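Long-range contacts in alpha,alpha-trehalose-phosphate synthase (UDP-forming) (Burkholderia xenovorans, PDB 5HXA), which belongs to glycosyltransferase family 20 and is built on the two-domain GT-B fold, with a mixed sheet in one half and a parallel sheet in the other: residues M9-V14 and L128-D133; P167-L172 and R199-D204; E246-R251 and K348-L353; F283-R288 and F413-M418. All coordinates share one frame; numbering follows the deposited sequence. Where two conformers were deposited one is given.

Overall arrangement
Interactions 1 and 2 lie in the half built on the ten-strand sheet. Interactions 3 and 4 involve the half with the six-strand parallel sheet. Interactions 1 and 4 are the farthest apart, with centres about 50 Å from each other. Interaction 2 is the buried contact and leans on helix-to-loop packing and a water. Interactions 1 and 4 are partly buried and each uses an arginine, in a salt bridge in the first and in a bond to a serine hydroxyl in the second. Interaction 3 is a surface contact carried by one aromatic ring. Interactions 2 and 4 also touch the second subunit. No two of the four contacts touch each other.

Interaction 1: M9-V14 and L128-D133; sequences MSRLIV and LLKPDD
Arg11 and Asp133 run alongside one another in the same direction. Arg11 grips the carboxylate side-on. Its NE donates to OD1 of Asp133 at 3.0 Å, and its NH2 donates to OD2 of Asp133 at 2.7 Å. Both oxygens sit near the guanidinium plane, but the two flat groups are turned 38° apart. OD1 is met from well above the carboxylate plane, OD2 on its syn side and only moderately out of it. The Arg11 chain is bent at chi3 (-47°), which lays its end along the loop. NH2 of Arg11 also donates to O of Leu128 at 2.9 Å, in the carbonyl plane. CD of Lys130 covers one face of the guanidinium, 3.6 Å above its centre, and the lysine chain passes nearly perpendicular to the arginine.

Asp133 closes a type I turn that starts at Lys130. N of Lys130 donates to OD2 of Asp133 at 2.7 Å, from the carboxylate face opposite Arg11 NH2. Beside this polar group, CG1 of Ile13 packs on CB of Asp133 at 3.6 Å. OG of Ser10 donates to O of Asp132 at 2.6 Å. The contact lies at the start of two neighbouring parallel strands, 12-16 and 134-138, and Arg11 and Ile13 are already bonded to Ile134 through the backbone.

The buried Asp133 carboxylate is gripped by two arginine nitrogens and one backbone N-H. These donors would favour its ionised form, and its negative charge may offset the nearness of the Arg11 and Lys130 charges.

Interaction 2: P167-L172 and R199-D204; sequences PVPEVL and RQSFVD
Val168 and Ser201 bring the two backbones together, their CA atoms 4.7 Å apart, where the turn into helix 169-172 meets the flank of helix 196-208. Ser201 points into the turn. Two conformers were modelled for it. In one of them OG is anti to the backbone N (chi1 167°), which sets it 2.7 Å from O of Pro167 and 3.2 Å from CA of Val168. The hydroxyl is also hydrogen-bonded to O of Phe166. A water donates both to O of Pro167 and to O of Ser201, and so ties the loop to the helix backbone.

The Pro169 ring adds apolar contacts. CD of Pro169 rests 3.9 Å from O of Ser201, and CG of Pro169 lies 4.1 Å from CB of Asp204. Beyond that CB, OD1 of Asp204 accepts from NE2 of Gln200 at 2.7 Å in one of the two conformers of Gln200. OD2 of Asp204 forms a salt bridge to Arg208 of the second subunit. Tyr99 is hydrogen-bonded through its hydroxyl to N of Val168.

Val168 is the N-cap residue of helix 169-172, and its O accepts from N of both Val171 and Leu172. The two segments follow neighbouring parallel strands, 158-161 and 190-193. The contact joins the connections that follow these two strands in the Rossmann-like half of a GT-B fold.

Interaction 3: E246-R251 and K348-L353; sequences EQFTDR and KYERNL. With EDO (1,2-ethanediol), chain I.
Phe248 meets Asn352 closely, and this is the tight part of the contact. CB of Asn352 stands over the centre of the Phe248 ring, 3.4 Å from the centroid and only 6° off the ring normal, a CH-pi contact. The amide of Asn352 is turned 44° from the ring, with ND2 3.8 Å from CZ of Phe248. The opposite ring face is covered by Arg251, whose NH1 lies 4.0 Å above the Phe248 ring plane. The ring is thus held between a carbon of the other segment and the guanidinium of Arg251 in its own.

Phe248 directly follows helix 238-247, and its ring lies against the first turn of helix 351-359. Glu350 is the N-cap of that helix. Its OE1 accepts from N of Asn352 at 2.9 Å and its OE2 accepts from N of Leu353 at 3.1 Å. OE2 of Glu350 also comes within 3.8 Å of CE2 of Phe248, at the margin of the packing.

The rest is looser. CD1 of Leu353 reaches CB of Arg251 at 4.0 Å, and the Leu353 side chain also touches Pro253 and Val254. On the solvent side, Arg351 is exposed; its NH1 forms a salt bridge with Glu379, and its NH2 makes a weak bond to O1 of a 1,2-ethanediol, probably left from crystallisation.

Interaction 4: F283-R288 and F413-M418; sequences FQAFER and FDLSQM
This is a helix-to-helix contact on the half of the fold with the six-strand parallel sheet, in which Ala285, Leu415 and Met418 pack beside a polar pair. It joins helix 279-292 to the first turn of helix 415-426. CA atoms of Ala285 and Leu415 come within 5.0 Å, a close approach allowed by the small alanine. CB of Ala285 touches CB of Met418 at 3.6 Å and O of Leu415 at 3.7 Å. Ala285 and Met418 also both rest on Tyr365 of strand 363-366, so this inner side faces the sheet.

Leu415 lies against both Gln284 and Arg288, which are one helical turn apart. Its CD1 lies 3.7 Å from OE1 of Gln284, while NE2 of Gln284 is hydrogen-bonded to Glu326. The Arg288 chain runs roughly perpendicular to Leu415, and CB of Leu415 sits 3.7 Å above the plane of the Arg288 guanidinium, off-centre. The Arg288 chain leaves with CG anti to the backbone N (chi1 -171°) and bends at chi3 (-62°). Its NH1 then donates to OG of Ser416 at 2.9 Å, near the guanidinium plane, with an N-H...O angle of 150°.

Asp414 caps helix 415-426 through OD1, which accepts from N of Gln417 at 3.1 Å. Ser416 also packs on Arg108 of the second subunit.

Apolar carbons thus meet on the sheet side, while the Arg288 charge is held at the outer side by a neutral hydroxyl that is also hydrogen-bonded to a glycerol, probably from the crystallisation liquor. Asp414 OD1, 5.8 Å from Arg288 NH1, may add a weak long-range attraction.

Interaction 1: M9-V14 and L128-D133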
# COMPACT_ATOMS: atom_id res chain seq x y z
N MET A 9 33.54 31.42 -0.13
CA MET A 9 32.96 30.08 -0.20
C MET A 9 31.73 30.05 -1.11
O MET A 9 31.14 31.10 -1.40
CB MET A 9 32.60 29.57 1.19
CG MET A 9 31.38 30.26 1.82
SD MET A 9 31.13 29.86 3.57
CE MET A 9 30.89 28.09 3.51
N SER A 10 31.36 28.85 -1.54
CA SER A 10 30.22 28.67 -2.43
C SER A 10 28.96 29.28 -1.82
O SER A 10 28.66 29.06 -0.64
CB SER A 10 29.98 27.18 -2.69
OG SER A 10 30.99 26.63 -3.51
N ARG A 11 28.21 30.02 -2.63
CA ARG A 11 26.85 30.35 -2.25
C ARG A 11 26.02 29.07 -2.18
O ARG A 11 26.11 28.20 -3.06
CB ARG A 11 26.21 31.30 -3.26
CG ARG A 11 26.76 32.70 -3.29
CD ARG A 11 25.85 33.56 -4.13
NE ARG A 11 25.51 32.90 -5.39
CZ ARG A 11 24.73 33.42 -6.33
NH1 ARG A 11 24.19 34.63 -6.15
NH2 ARG A 11 24.49 32.75 -7.44
N LEU A 12 25.21 28.95 -1.14
CA LEU A 12 24.17 27.94 -1.10
C LEU A 12 22.92 28.47 -1.79
O LEU A 12 22.44 29.56 -1.45
CB LEU A 12 23.84 27.52 0.33
CG LEU A 12 22.62 26.60 0.45
CD1 LEU A 12 22.88 25.24 -0.21
CD2 LEU A 12 22.23 26.43 1.91
N ILE A 13 22.41 27.72 -2.76
CA ILE A 13 21.16 28.03 -3.44
C ILE A 13 20.13 27.02 -2.94
O ILE A 13 20.25 25.82 -3.21
CB ILE A 13 21.30 27.95 -4.97
CG1 ILE A 13 22.55 28.71 -5.45
CG2 ILE A 13 20.04 28.47 -5.65
CD1 ILE A 13 22.60 30.18 -5.08
N VAL A 14 19.12 27.49 -2.21
CA VAL A 14 18.03 26.63 -1.75
C VAL A 14 16.86 26.77 -2.71
O VAL A 14 16.48 27.90 -3.08
CB VAL A 14 17.61 26.97 -0.31
CG1 VAL A 14 16.35 26.18 0.07
CG2 VAL A 14 18.73 26.63 0.66
N LEU A 128 20.41 32.94 -12.52
CA LEU A 128 20.90 33.48 -11.27
C LEU A 128 22.11 32.73 -10.73
O LEU A 128 22.66 33.13 -9.70
CB LEU A 128 19.79 33.45 -10.22
CG LEU A 128 18.47 34.12 -10.61
CD1 LEU A 128 17.40 33.78 -9.60
CD2 LEU A 128 18.66 35.62 -10.72
N LEU A 129 22.52 31.66 -11.40
CA LEU A 129 23.57 30.79 -10.87
C LEU A 129 24.95 31.33 -11.20
O LEU A 129 25.17 31.92 -12.26
CB LEU A 129 23.43 29.38 -11.43
CG LEU A 129 22.19 28.58 -11.03
CD1 LEU A 129 22.24 27.20 -11.67
CD2 LEU A 129 22.09 28.48 -9.51
N LYS A 130 25.87 31.12 -10.28
CA LYS A 130 27.29 31.33 -10.50
C LYS A 130 27.98 29.98 -10.50
O LYS A 130 27.47 29.01 -9.94
CB LYS A 130 27.87 32.23 -9.40
CG LYS A 130 27.41 33.68 -9.48
CD LYS A 130 27.70 34.44 -8.19
CE LYS A 130 27.81 35.94 -8.42
NZ LYS A 130 26.60 36.50 -9.09
N PRO A 131 29.14 29.86 -11.16
CA PRO A 131 29.74 28.53 -11.34
C PRO A 131 30.08 27.83 -10.03
O PRO A 131 30.15 26.60 -10.02
CB PRO A 131 31.00 28.83 -12.16
CG PRO A 131 31.23 30.29 -12.03
CD PRO A 131 29.89 30.91 -11.87
N ASP A 132 30.28 28.57 -8.94
CA ASP A 132 30.68 27.99 -7.66
C ASP A 132 29.51 27.57 -6.79
O ASP A 132 29.74 26.93 -5.76
CB ASP A 132 31.54 28.98 -6.88
CG ASP A 132 32.92 29.14 -7.46
OD1 ASP A 132 33.37 28.22 -8.16
OD2 ASP A 132 33.54 30.19 -7.21
N ASP A 133 28.28 27.92 -7.15
CA ASP A 133 27.14 27.64 -6.28
C ASP A 133 26.97 26.14 -6.07
O ASP A 133 27.27 25.32 -6.94
CB ASP A 133 25.84 28.18 -6.88
CG ASP A 133 25.87 29.67 -7.11
OD1 ASP A 133 26.72 30.36 -6.49
OD2 ASP A 133 25.04 30.15 -7.90
O HOH W 1 22.17 35.63 -8.37
O HOH W 2 28.99 30.68 -5.44

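Interaction 2: P167-L172 and R199-D204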
# COMPACT_ATOMS: atom_id res chain seq x y z
N PRO A 167 8.01 5.46 -1.29
CA PRO A 167 7.33 4.17 -1.17
C PRO A 167 8.11 3.06 -1.86
O PRO A 167 8.81 3.28 -2.85
CB PRO A 167 5.97 4.42 -1.85
CG PRO A 167 6.30 5.44 -2.93
CD PRO A 167 7.32 6.37 -2.23
N VAL A 168 7.96 1.84 -1.33
CA VAL A 168 8.68 0.67 -1.85
C VAL A 168 8.24 0.42 -3.29
O VAL A 168 7.19 0.93 -3.71
CB VAL A 168 8.45 -0.56 -0.95
CG1 VAL A 168 9.12 -0.35 0.44
CG2 VAL A 168 6.99 -0.85 -0.79
N PRO A 169 9.02 -0.34 -4.07
CA PRO A 169 8.71 -0.50 -5.50
C PRO A 169 7.30 -0.97 -5.82
O PRO A 169 6.70 -0.45 -6.77
CB PRO A 169 9.77 -1.52 -5.96
CG PRO A 169 10.96 -1.19 -5.10
CD PRO A 169 10.36 -0.87 -3.74
N GLU A 170 6.75 -1.95 -5.09
CA GLU A 170 5.40 -2.42 -5.41
C GLU A 170 4.37 -1.29 -5.37
O GLU A 170 3.35 -1.37 -6.07
CB GLU A 170 4.96 -3.52 -4.44
CG GLU A 170 5.59 -4.89 -4.71
CD GLU A 170 5.16 -5.49 -6.04
OE1 GLU A 170 4.08 -5.12 -6.60
OE2 GLU A 170 5.89 -6.36 -6.53
N VAL A 171 4.62 -0.27 -4.56
CA VAL A 171 3.70 0.86 -4.43
C VAL A 171 4.08 1.98 -5.39
O VAL A 171 3.21 2.56 -6.05
CB VAL A 171 3.67 1.35 -2.97
CG1 VAL A 171 2.89 2.68 -2.83
CG2 VAL A 171 3.07 0.27 -2.07
N LEU A 172 5.38 2.30 -5.47
CA LEU A 172 5.86 3.31 -6.40
C LEU A 172 5.43 3.03 -7.84
O LEU A 172 5.08 3.95 -8.58
CB LEU A 172 7.40 3.39 -6.35
CG LEU A 172 8.03 4.43 -7.27
CD1 LEU A 172 7.79 5.81 -6.70
CD2 LEU A 172 9.52 4.17 -7.46
N ARG A 199 15.61 5.22 2.12
CA ARG A 199 16.79 5.05 1.28
C ARG A 199 16.80 3.67 0.64
O ARG A 199 17.08 3.53 -0.56
CB ARG A 199 18.07 5.25 2.10
CG ARG A 199 19.35 4.99 1.29
CD ARG A 199 20.50 4.50 2.15
NE ARG A 199 20.06 3.47 3.09
CZ ARG A 199 19.90 2.19 2.78
NH1 ARG A 199 20.14 1.75 1.56
NH2 ARG A 199 19.48 1.34 3.71
N GLN A 200 16.51 2.63 1.43
CA GLN A 200 16.53 1.28 0.88
C GLN A 200 15.43 1.09 -0.16
O GLN A 200 15.65 0.40 -1.16
CB GLN A 200 16.39 0.25 2.00
CG GLN A 200 16.67 -1.19 1.55
CD GLN A 200 18.07 -1.37 0.97
OE1 GLN A 200 19.06 -1.01 1.60
NE2 GLN A 200 18.14 -1.93 -0.24
N SER A 201 14.27 1.71 0.04
CA SER A 201 13.20 1.67 -0.95
C SER A 201 13.67 2.20 -2.31
O SER A 201 13.38 1.61 -3.36
CB SER A 201 12.01 2.48 -0.44
OG SER A 201 11.08 2.71 -1.46
N PHE A 202 14.36 3.34 -2.30
CA PHE A 202 14.86 3.94 -3.53
C PHE A 202 15.90 3.04 -4.18
O PHE A 202 15.84 2.76 -5.38
CB PHE A 202 15.46 5.31 -3.21
CG PHE A 202 16.02 6.04 -4.40
CD1 PHE A 202 15.19 6.73 -5.28
CD2 PHE A 202 17.39 6.08 -4.62
CE1 PHE A 202 15.72 7.43 -6.36
CE2 PHE A 202 17.92 6.77 -5.70
CZ PHE A 202 17.09 7.45 -6.57
N VAL A 203 16.87 2.57 -3.39
CA VAL A 203 17.92 1.72 -3.94
C VAL A 203 17.34 0.39 -4.42
O VAL A 203 17.78 -0.15 -5.44
CB VAL A 203 19.02 1.53 -2.88
CG1 VAL A 203 20.02 0.48 -3.34
CG2 VAL A 203 19.72 2.87 -2.60
N ASP A 204 16.35 -0.15 -3.70
CA ASP A 204 15.69 -1.38 -4.16
C ASP A 204 15.10 -1.21 -5.55
O ASP A 204 15.18 -2.12 -6.39
CB ASP A 204 14.59 -1.80 -3.19
CG ASP A 204 15.11 -2.56 -1.98
OD1 ASP A 204 16.30 -2.94 -1.96
OD2 ASP A 204 14.32 -2.78 -1.04
O HOH W 3 10.81 2.25 -4.57

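Interaction 3: E246-R251 and K348-L353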
# COMPACT_ATOMS: atom_id res chain seq x y z
N GLU A 246 8.54 27.16 28.01
CA GLU A 246 8.48 27.76 29.33
C GLU A 246 8.14 29.24 29.25
O GLU A 246 7.34 29.74 30.06
CB GLU A 246 9.79 27.56 30.08
CG GLU A 246 9.73 28.11 31.49
CD GLU A 246 11.04 27.97 32.24
OE1 GLU A 246 11.10 28.43 33.40
OE2 GLU A 246 11.99 27.40 31.67
N GLN A 247 8.72 29.97 28.29
CA GLN A 247 8.50 31.42 28.21
C GLN A 247 7.07 31.77 27.82
O GLN A 247 6.59 32.86 28.14
CB GLN A 247 9.48 32.04 27.21
CG GLN A 247 10.92 32.13 27.70
CD GLN A 247 11.89 32.56 26.61
OE1 GLN A 247 11.59 32.44 25.41
NE2 GLN A 247 13.05 33.07 27.01
N PHE A 248 6.38 30.87 27.12
CA PHE A 248 5.02 31.13 26.67
C PHE A 248 3.97 30.48 27.56
O PHE A 248 2.78 30.50 27.22
CB PHE A 248 4.84 30.69 25.22
CG PHE A 248 5.38 31.69 24.25
CD1 PHE A 248 6.74 31.94 24.19
CD2 PHE A 248 4.53 32.41 23.43
CE1 PHE A 248 7.25 32.88 23.32
CE2 PHE A 248 5.03 33.36 22.55
CZ PHE A 248 6.39 33.59 22.49
N THR A 249 4.37 29.93 28.71
CA THR A 249 3.42 29.32 29.63
C THR A 249 2.45 30.34 30.22
O THR A 249 1.29 30.01 30.47
CB THR A 249 4.19 28.58 30.73
OG1 THR A 249 4.90 27.48 30.16
CG2 THR A 249 3.24 28.07 31.82
N ASP A 250 2.90 31.58 30.42
CA ASP A 250 2.04 32.61 31.01
C ASP A 250 1.34 33.45 29.94
O ASP A 250 1.38 34.68 29.97
CB ASP A 250 2.86 33.50 31.95
N ARG A 251 0.72 32.78 28.98
CA ARG A 251 -0.12 33.41 27.98
C ARG A 251 -1.57 32.99 28.19
O ARG A 251 -1.84 31.89 28.69
CB ARG A 251 0.32 33.04 26.56
CG ARG A 251 1.75 33.42 26.24
CD ARG A 251 1.99 34.90 26.47
NE ARG A 251 3.41 35.16 26.63
CZ ARG A 251 4.21 35.60 25.66
NH1 ARG A 251 5.50 35.78 25.90
NH2 ARG A 251 3.72 35.85 24.45
N LYS A 348 -5.38 27.21 13.97
CA LYS A 348 -3.93 27.21 14.05
C LYS A 348 -3.49 28.04 15.25
O LYS A 348 -4.08 29.08 15.55
CB LYS A 348 -3.30 27.78 12.77
N TYR A 349 -2.46 27.56 15.95
CA TYR A 349 -1.84 28.31 17.03
C TYR A 349 -0.42 28.68 16.64
O TYR A 349 0.27 27.91 15.96
CB TYR A 349 -1.82 27.49 18.33
CG TYR A 349 -3.19 27.34 18.94
CD1 TYR A 349 -3.71 28.33 19.77
CD2 TYR A 349 -3.98 26.24 18.66
CE1 TYR A 349 -4.98 28.20 20.33
CE2 TYR A 349 -5.25 26.11 19.20
CZ TYR A 349 -5.74 27.09 20.04
OH TYR A 349 -6.99 26.95 20.58
N GLU A 350 0.01 29.87 17.05
CA GLU A 350 1.39 30.29 16.86
C GLU A 350 2.33 29.27 17.49
O GLU A 350 2.00 28.63 18.50
CB GLU A 350 1.59 31.69 17.47
CG GLU A 350 2.93 32.35 17.17
CD GLU A 350 4.01 31.91 18.13
OE1 GLU A 350 5.15 31.63 17.68
OE2 GLU A 350 3.71 31.82 19.35
N ARG A 351 3.49 29.08 16.87
CA ARG A 351 4.33 27.92 17.17
C ARG A 351 4.82 27.93 18.62
O ARG A 351 4.77 26.90 19.31
CB ARG A 351 5.50 27.88 16.19
CG ARG A 351 6.68 27.03 16.62
CD ARG A 351 7.73 26.93 15.50
NE ARG A 351 7.21 26.22 14.34
CZ ARG A 351 7.19 24.89 14.22
NH1 ARG A 351 7.67 24.12 15.19
NH2 ARG A 351 6.68 24.33 13.12
N ASN A 352 5.30 29.08 19.11
CA ASN A 352 5.80 29.12 20.49
C ASN A 352 4.68 28.87 21.49
O ASN A 352 4.89 28.22 22.52
CB ASN A 352 6.46 30.46 20.77
CG ASN A 352 7.77 30.63 20.03
OD1 ASN A 352 8.53 29.68 19.87
ND2 ASN A 352 8.03 31.84 19.56
N LEU A 353 3.48 29.41 21.22
CA LEU A 353 2.32 29.13 22.06
C LEU A 353 1.99 27.64 22.07
O LEU A 353 1.67 27.07 23.12
CB LEU A 353 1.12 29.94 21.56
CG LEU A 353 -0.18 29.73 22.32
CD1 LEU A 353 0.02 30.18 23.75
CD2 LEU A 353 -1.32 30.51 21.67
C1 EDO I . 4.91 27.89 11.77
O1 EDO I . 5.57 26.80 11.10
C2 EDO I . 5.70 29.17 11.53
O2 EDO I . 6.83 29.22 12.41

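Interaction 4: F283-R288 and F413-M418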
# COMPACT_ATOMS: atom_id res chain seq x y z
N PHE A 283 -9.16 8.94 17.57
CA PHE A 283 -10.39 9.11 18.34
C PHE A 283 -10.93 7.76 18.82
O PHE A 283 -11.39 7.63 19.96
CB PHE A 283 -11.47 9.80 17.50
CG PHE A 283 -11.23 11.27 17.26
CD1 PHE A 283 -10.01 11.86 17.55
CD2 PHE A 283 -12.25 12.07 16.73
CE1 PHE A 283 -9.81 13.23 17.31
CE2 PHE A 283 -12.05 13.43 16.51
CZ PHE A 283 -10.82 14.01 16.79
N GLN A 284 -10.90 6.75 17.94
CA GLN A 284 -11.48 5.46 18.29
C GLN A 284 -10.69 4.76 19.38
O GLN A 284 -11.27 4.05 20.21
CB GLN A 284 -11.58 4.60 17.04
CG GLN A 284 -12.75 5.04 16.15
CD GLN A 284 -12.81 4.28 14.84
OE1 GLN A 284 -11.92 3.49 14.53
NE2 GLN A 284 -13.85 4.53 14.07
N ALA A 285 -9.36 4.91 19.40
CA ALA A 285 -8.60 4.28 20.49
C ALA A 285 -8.82 5.02 21.80
O ALA A 285 -8.78 4.41 22.87
CB ALA A 285 -7.11 4.23 20.14
N PHE A 286 -9.04 6.34 21.74
CA PHE A 286 -9.45 7.07 22.94
C PHE A 286 -10.80 6.57 23.44
O PHE A 286 -10.98 6.32 24.64
CB PHE A 286 -9.47 8.57 22.64
CG PHE A 286 -9.94 9.42 23.79
CD1 PHE A 286 -9.16 9.53 24.95
CD2 PHE A 286 -11.14 10.11 23.72
CE1 PHE A 286 -9.59 10.30 26.02
CE2 PHE A 286 -11.58 10.89 24.79
CZ PHE A 286 -10.80 10.99 25.94
N GLU A 287 -11.76 6.37 22.53
CA GLU A 287 -13.02 5.73 22.89
C GLU A 287 -12.79 4.37 23.54
O GLU A 287 -13.44 4.03 24.54
CB GLU A 287 -13.92 5.55 21.66
CG GLU A 287 -15.18 4.72 21.97
CD GLU A 287 -16.13 4.62 20.80
OE1 GLU A 287 -15.65 4.30 19.69
OE2 GLU A 287 -17.35 4.88 20.98
N ARG A 288 -11.88 3.56 22.97
CA ARG A 288 -11.62 2.25 23.55
C ARG A 288 -11.03 2.37 24.95
O ARG A 288 -11.33 1.56 25.84
CB ARG A 288 -10.68 1.44 22.64
CG ARG A 288 -10.53 -0.03 23.06
CD ARG A 288 -10.12 -0.93 21.89
NE ARG A 288 -11.12 -0.95 20.82
CZ ARG A 288 -11.07 -1.74 19.75
NH1 ARG A 288 -10.08 -2.60 19.60
NH2 ARG A 288 -12.03 -1.68 18.84
N PHE A 413 -2.72 0.63 13.59
CA PHE A 413 -3.77 -0.27 13.11
C PHE A 413 -4.29 -1.20 14.21
O PHE A 413 -5.15 -2.04 13.93
CB PHE A 413 -3.26 -1.11 11.93
CG PHE A 413 -2.92 -0.28 10.72
CD1 PHE A 413 -1.68 0.33 10.59
CD2 PHE A 413 -3.86 -0.09 9.71
CE1 PHE A 413 -1.38 1.12 9.48
CE2 PHE A 413 -3.56 0.68 8.60
CZ PHE A 413 -2.32 1.29 8.49
N ASP A 414 -3.78 -1.08 15.43
CA ASP A 414 -4.16 -1.90 16.57
C ASP A 414 -4.81 -0.96 17.59
O ASP A 414 -4.13 -0.38 18.44
CB ASP A 414 -2.93 -2.64 17.16
CG ASP A 414 -3.30 -3.69 18.19
OD1 ASP A 414 -4.42 -3.64 18.73
OD2 ASP A 414 -2.45 -4.56 18.47
N LEU A 415 -6.14 -0.79 17.50
CA LEU A 415 -6.81 0.14 18.40
C LEU A 415 -6.62 -0.25 19.86
O LEU A 415 -6.47 0.62 20.73
CB LEU A 415 -8.30 0.23 18.05
CG LEU A 415 -8.62 0.81 16.67
CD1 LEU A 415 -10.13 0.85 16.45
CD2 LEU A 415 -8.01 2.21 16.50
N SER A 416 -6.63 -1.55 20.16
CA SER A 416 -6.48 -1.99 21.54
C SER A 416 -5.09 -1.67 22.08
O SER A 416 -4.95 -1.24 23.23
CB SER A 416 -6.76 -3.49 21.66
OG SER A 416 -8.14 -3.76 21.47
N GLN A 417 -4.05 -1.90 21.28
CA GLN A 417 -2.71 -1.53 21.72
C GLN A 417 -2.60 -0.02 21.98
O GLN A 417 -2.00 0.40 22.98
CB GLN A 417 -1.66 -1.96 20.70
CG GLN A 417 -0.23 -1.58 21.13
CD GLN A 417 0.81 -1.86 20.07
OE1 GLN A 417 0.56 -1.73 18.88
NE2 GLN A 417 2.00 -2.24 20.50
N MET A 418 -3.17 0.80 21.10
CA MET A 418 -3.12 2.25 21.31
C MET A 418 -3.87 2.65 22.58
O MET A 418 -3.39 3.49 23.35
CB MET A 418 -3.70 2.99 20.10
CG MET A 418 -2.82 2.90 18.86
SD MET A 418 -2.70 4.44 17.92
CE MET A 418 -4.38 4.58 17.28